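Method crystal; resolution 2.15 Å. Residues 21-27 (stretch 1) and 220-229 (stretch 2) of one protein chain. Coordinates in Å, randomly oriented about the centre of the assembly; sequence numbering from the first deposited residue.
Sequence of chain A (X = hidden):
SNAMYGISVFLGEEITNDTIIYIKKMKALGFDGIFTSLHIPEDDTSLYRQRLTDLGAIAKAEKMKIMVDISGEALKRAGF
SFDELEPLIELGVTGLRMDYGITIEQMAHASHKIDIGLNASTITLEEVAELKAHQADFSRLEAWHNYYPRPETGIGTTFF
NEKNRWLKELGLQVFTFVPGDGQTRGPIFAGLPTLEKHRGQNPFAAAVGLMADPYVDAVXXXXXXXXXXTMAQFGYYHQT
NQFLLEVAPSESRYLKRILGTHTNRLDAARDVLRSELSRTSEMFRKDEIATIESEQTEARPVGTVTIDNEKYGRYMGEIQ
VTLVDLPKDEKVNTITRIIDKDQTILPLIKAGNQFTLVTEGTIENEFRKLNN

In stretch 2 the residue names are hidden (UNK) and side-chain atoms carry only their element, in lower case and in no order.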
# COMPACT_ATOMS: atom_id res chain seq x y z
N ILE A 21 -8.89 -5.51 16.61
CA ILE A 21 -8.71 -6.71 15.76
C ILE A 21 -7.91 -6.37 14.50
O ILE A 21 -6.89 -7.00 14.20
CB ILE A 21 -10.07 -7.38 15.42
CG1 ILE A 21 -10.62 -8.07 16.66
CG2 ILE A 21 -9.92 -8.43 14.34
CD1 ILE A 21 -12.14 -8.22 16.68
N TYR A 22 -8.37 -5.34 13.78
CA TYR A 22 -7.72 -4.83 12.60
C TYR A 22 -6.25 -4.47 12.80
O TYR A 22 -5.39 -4.88 11.99
CB TYR A 22 -8.49 -3.61 12.09
CG TYR A 22 -7.85 -2.91 10.89
CD1 TYR A 22 -7.80 -3.52 9.62
CD2 TYR A 22 -7.31 -1.62 11.02
CE1 TYR A 22 -7.22 -2.83 8.50
CE2 TYR A 22 -6.73 -0.95 9.93
CZ TYR A 22 -6.69 -1.54 8.68
OH TYR A 22 -6.12 -0.83 7.63
N ILE A 23 -5.97 -3.65 13.81
CA ILE A 23 -4.60 -3.21 14.09
C ILE A 23 -3.65 -4.42 14.30
O ILE A 23 -2.59 -4.53 13.67
CB ILE A 23 -4.55 -2.24 15.31
CG1 ILE A 23 -5.20 -0.89 14.95
CG2 ILE A 23 -3.11 -2.03 15.77
CD1 ILE A 23 -5.52 -0.03 16.19
N LYS A 24 -4.09 -5.33 15.15
CA LYS A 24 -3.33 -6.55 15.44
C LYS A 24 -3.09 -7.41 14.20
O LYS A 24 -1.97 -7.89 13.97
CB LYS A 24 -4.03 -7.37 16.53
CG LYS A 24 -4.07 -6.70 17.89
CD LYS A 24 -4.49 -7.69 19.00
CE LYS A 24 -4.87 -6.93 20.26
NZ LYS A 24 -4.77 -7.73 21.54
N LYS A 25 -4.13 -7.60 13.38
CA LYS A 25 -3.99 -8.35 12.14
C LYS A 25 -3.03 -7.67 11.16
O LYS A 25 -2.23 -8.33 10.53
CB LYS A 25 -5.33 -8.53 11.45
CG LYS A 25 -6.06 -9.74 11.93
CD LYS A 25 -7.45 -9.80 11.33
CE LYS A 25 -8.23 -10.90 12.03
NZ LYS A 25 -9.53 -11.05 11.34
N MSE A 26 -3.13 -6.35 11.06
CA MSE A 26 -2.27 -5.60 10.13
C MSE A 26 -0.80 -5.75 10.52
O MSE A 26 0.05 -5.99 9.66
CB MSE A 26 -2.72 -4.15 10.01
CG MSE A 26 -4.08 -4.01 9.29
SE MSE A 26 -4.06 -4.75 7.44
CE MSE A 26 -3.54 -3.12 6.49
N LYS A 27 -0.51 -5.65 11.82
CA LYS A 27 0.83 -5.93 12.31
C LYS A 27 1.34 -7.32 11.87
O LYS A 27 2.44 -7.41 11.32
CB LYS A 27 0.92 -5.80 13.83
CG LYS A 27 2.23 -6.31 14.40
CD LYS A 27 3.34 -5.32 14.14
CE LYS A 27 4.65 -5.84 14.69
NZ LYS A 27 5.69 -4.79 14.52
N UNK A 220 1.22 4.08 3.63
CA UNK A 220 0.15 3.94 4.61
C UNK A 220 -1.23 3.85 3.96
O UNK A 220 -1.55 4.59 3.04
c UNK A 220 1.79 4.89 9.09
c UNK A 220 0.15 5.13 5.58
c UNK A 220 0.82 5.02 8.05
c UNK A 220 1.19 4.99 6.69
c UNK A 220 3.14 4.74 8.73
o UNK A 220 4.12 4.62 9.68
c UNK A 220 3.53 4.70 7.38
c UNK A 220 2.56 4.84 6.37
N UNK A 221 -2.07 2.97 4.50
CA UNK A 221 -3.49 2.98 4.15
C UNK A 221 -4.09 4.26 4.72
O UNK A 221 -3.99 4.51 5.94
c UNK A 221 -5.68 1.66 4.09
c UNK A 221 -3.09 0.10 3.16
c UNK A 221 -4.27 1.76 4.74
c UNK A 221 -3.45 0.45 4.61
N UNK A 222 -4.73 5.05 3.85
CA UNK A 222 -5.37 6.30 4.26
C UNK A 222 -6.70 6.09 4.94
O UNK A 222 -6.99 6.73 5.97
N UNK A 223 -7.55 5.22 4.38
CA UNK A 223 -8.86 4.95 4.99
C UNK A 223 -8.80 4.06 6.25
O UNK A 223 -7.75 3.46 6.52
o UNK A 223 -9.34 5.13 1.79
c UNK A 223 -9.78 4.31 3.97
o UNK A 223 -11.01 6.01 2.92
c UNK A 223 -10.06 5.21 2.81
N UNK A 224 -9.90 4.00 7.04
CA UNK A 224 -9.94 3.15 8.24
C UNK A 224 -9.49 1.69 8.11
O UNK A 224 -8.82 1.19 9.01
c UNK A 224 -11.12 4.81 6.90
c UNK A 224 -11.41 3.24 8.69
c UNK A 224 -11.85 4.65 8.26
N UNK A 225 -9.89 0.99 7.04
CA UNK A 225 -9.54 -0.41 6.87
C UNK A 225 -9.46 -0.75 5.38
O UNK A 225 -9.97 -0.03 4.50
c UNK A 225 -10.85 -1.11 9.03
c UNK A 225 -10.57 -1.39 7.51
o UNK A 225 -11.80 -1.35 6.77
N UNK A 226 -8.81 -1.88 5.12
CA UNK A 226 -8.87 -2.51 3.80
C UNK A 226 -9.78 -3.72 3.94
O UNK A 226 -10.03 -4.16 5.06
c UNK A 226 -6.76 -1.75 2.61
c UNK A 226 -7.48 -2.95 3.31
c UNK A 226 -6.65 -3.53 4.45
c UNK A 226 -5.39 -4.24 4.00
N UNK A 227 -10.29 -4.24 2.83
CA UNK A 227 -11.16 -5.42 2.86
C UNK A 227 -10.36 -6.68 3.23
O UNK A 227 -9.14 -6.70 3.10
c UNK A 227 -11.81 -5.63 1.51
o UNK A 227 -10.80 -6.00 0.58
N UNK A 228 -11.05 -7.72 3.68
CA UNK A 228 -10.44 -9.02 3.92
C UNK A 228 -9.66 -9.55 2.71
O UNK A 228 -8.58 -10.14 2.87
o UNK A 228 -10.47 -10.98 6.75
c UNK A 228 -11.51 -10.04 4.36
c UNK A 228 -12.21 -9.69 5.68
o UNK A 228 -12.00 -10.04 8.05
c UNK A 228 -11.51 -10.27 6.91
N UNK A 229 -10.20 -9.34 1.51
CA UNK A 229 -9.59 -9.78 0.27
C UNK A 229 -8.22 -9.14 0.08
O UNK A 229 -7.23 -9.80 -0.35
c UNK A 229 -10.50 -9.36 -0.89
n UNK A 229 -8.84 -8.90 -5.23
n UNK A 229 -9.60 -10.61 -6.55
c UNK A 229 -10.09 -9.94 -2.24
c UNK A 229 -9.72 -9.87 -5.46
c UNK A 229 -10.97 -9.40 -3.37
n UNK A 229 -10.72 -10.12 -4.61
O HOH W 1 -5.84 1.92 7.96

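Position 220 carries one carbon followed by a six-carbon ring bearing a single oxygen, which makes it Tyr 220; it lies on a strand, out of reach of stretch 1. Position 221 has four carbons forked at the first, with one arm two carbons long; its CA-to-CB bond points toward the helix, and its side chain approaches the terminal carbon of Met 26, a selenomethionine. This is Ile 221, whose CG1 lies 4.0 Å from CE of Met 26 and 4.2 Å from OH of Tyr 22. Position 222 has no side-chain atoms, and nothing there reaches stretch 1; it is Gly 222.

At position 223 two carbons are present, the second carrying two oxygens. Two oxygens on one carbon make a short carboxylate, so the residue is Asp 223; its carboxylate leads away from stretch 1 and is hydrogen-bonded elsewhere in the structure, while its backbone O accepts a hydrogen bond from water 1 (2.8 Å from the water O). The same water is hydrogen-bonded to OH of Tyr 22, also at 2.8 Å, so it bridges the phenol to the loop backbone. Position 224 has three carbons that close a ring onto the backbone N, the signature of Pro 224. Its CA-to-CB bond points away from the helix, and its backbone O makes the close contact, 3.1 Å from CE2 of Tyr 22.

Position 225 shows one carbon carrying an oxygen and a carbon, the methyl of which lies over the Tyr 22 ring. This is Thr 225: CG2 stands 3.8 Å from the centroid of the Tyr 22 ring, 7° off its normal, a CH-pi contact made nearly straight above the face. Position 226 again has four carbons forked at the first, with one arm of two carbons, whose end comes to the terminal carbon of Met 26, with the ring of Tyr 22 also close. This is Ile 226, with CD1 3.3 Å from CE of Met 26 and CG1 4.1 Å from CE1 of Tyr 22.

Position 227, with one carbon and one oxygen, is Ser 227, the N-cap residue of the following helix; its CA-to-CB bond points away from stretch 1. Position 228 has three carbons, the third carrying two oxygens that come near the Lys 25 amine. It is Glu 228, whose OE2 is 4.2 Å from NZ of Lys 25, opposite charges too far apart for a salt bridge. Position 229, three carbons, a nitrogen, then a carbon with two more nitrogens, is Arg 229, beyond reach.

The contact thus centres on Tyr 22 and Met 26, one helical turn apart. No direct hydrogen bond crosses it; packing, supplemented by the bridging water, joins the helix to the end of the strand and the loop after it.

Stretch 2 (220-229) YIGDPTISER
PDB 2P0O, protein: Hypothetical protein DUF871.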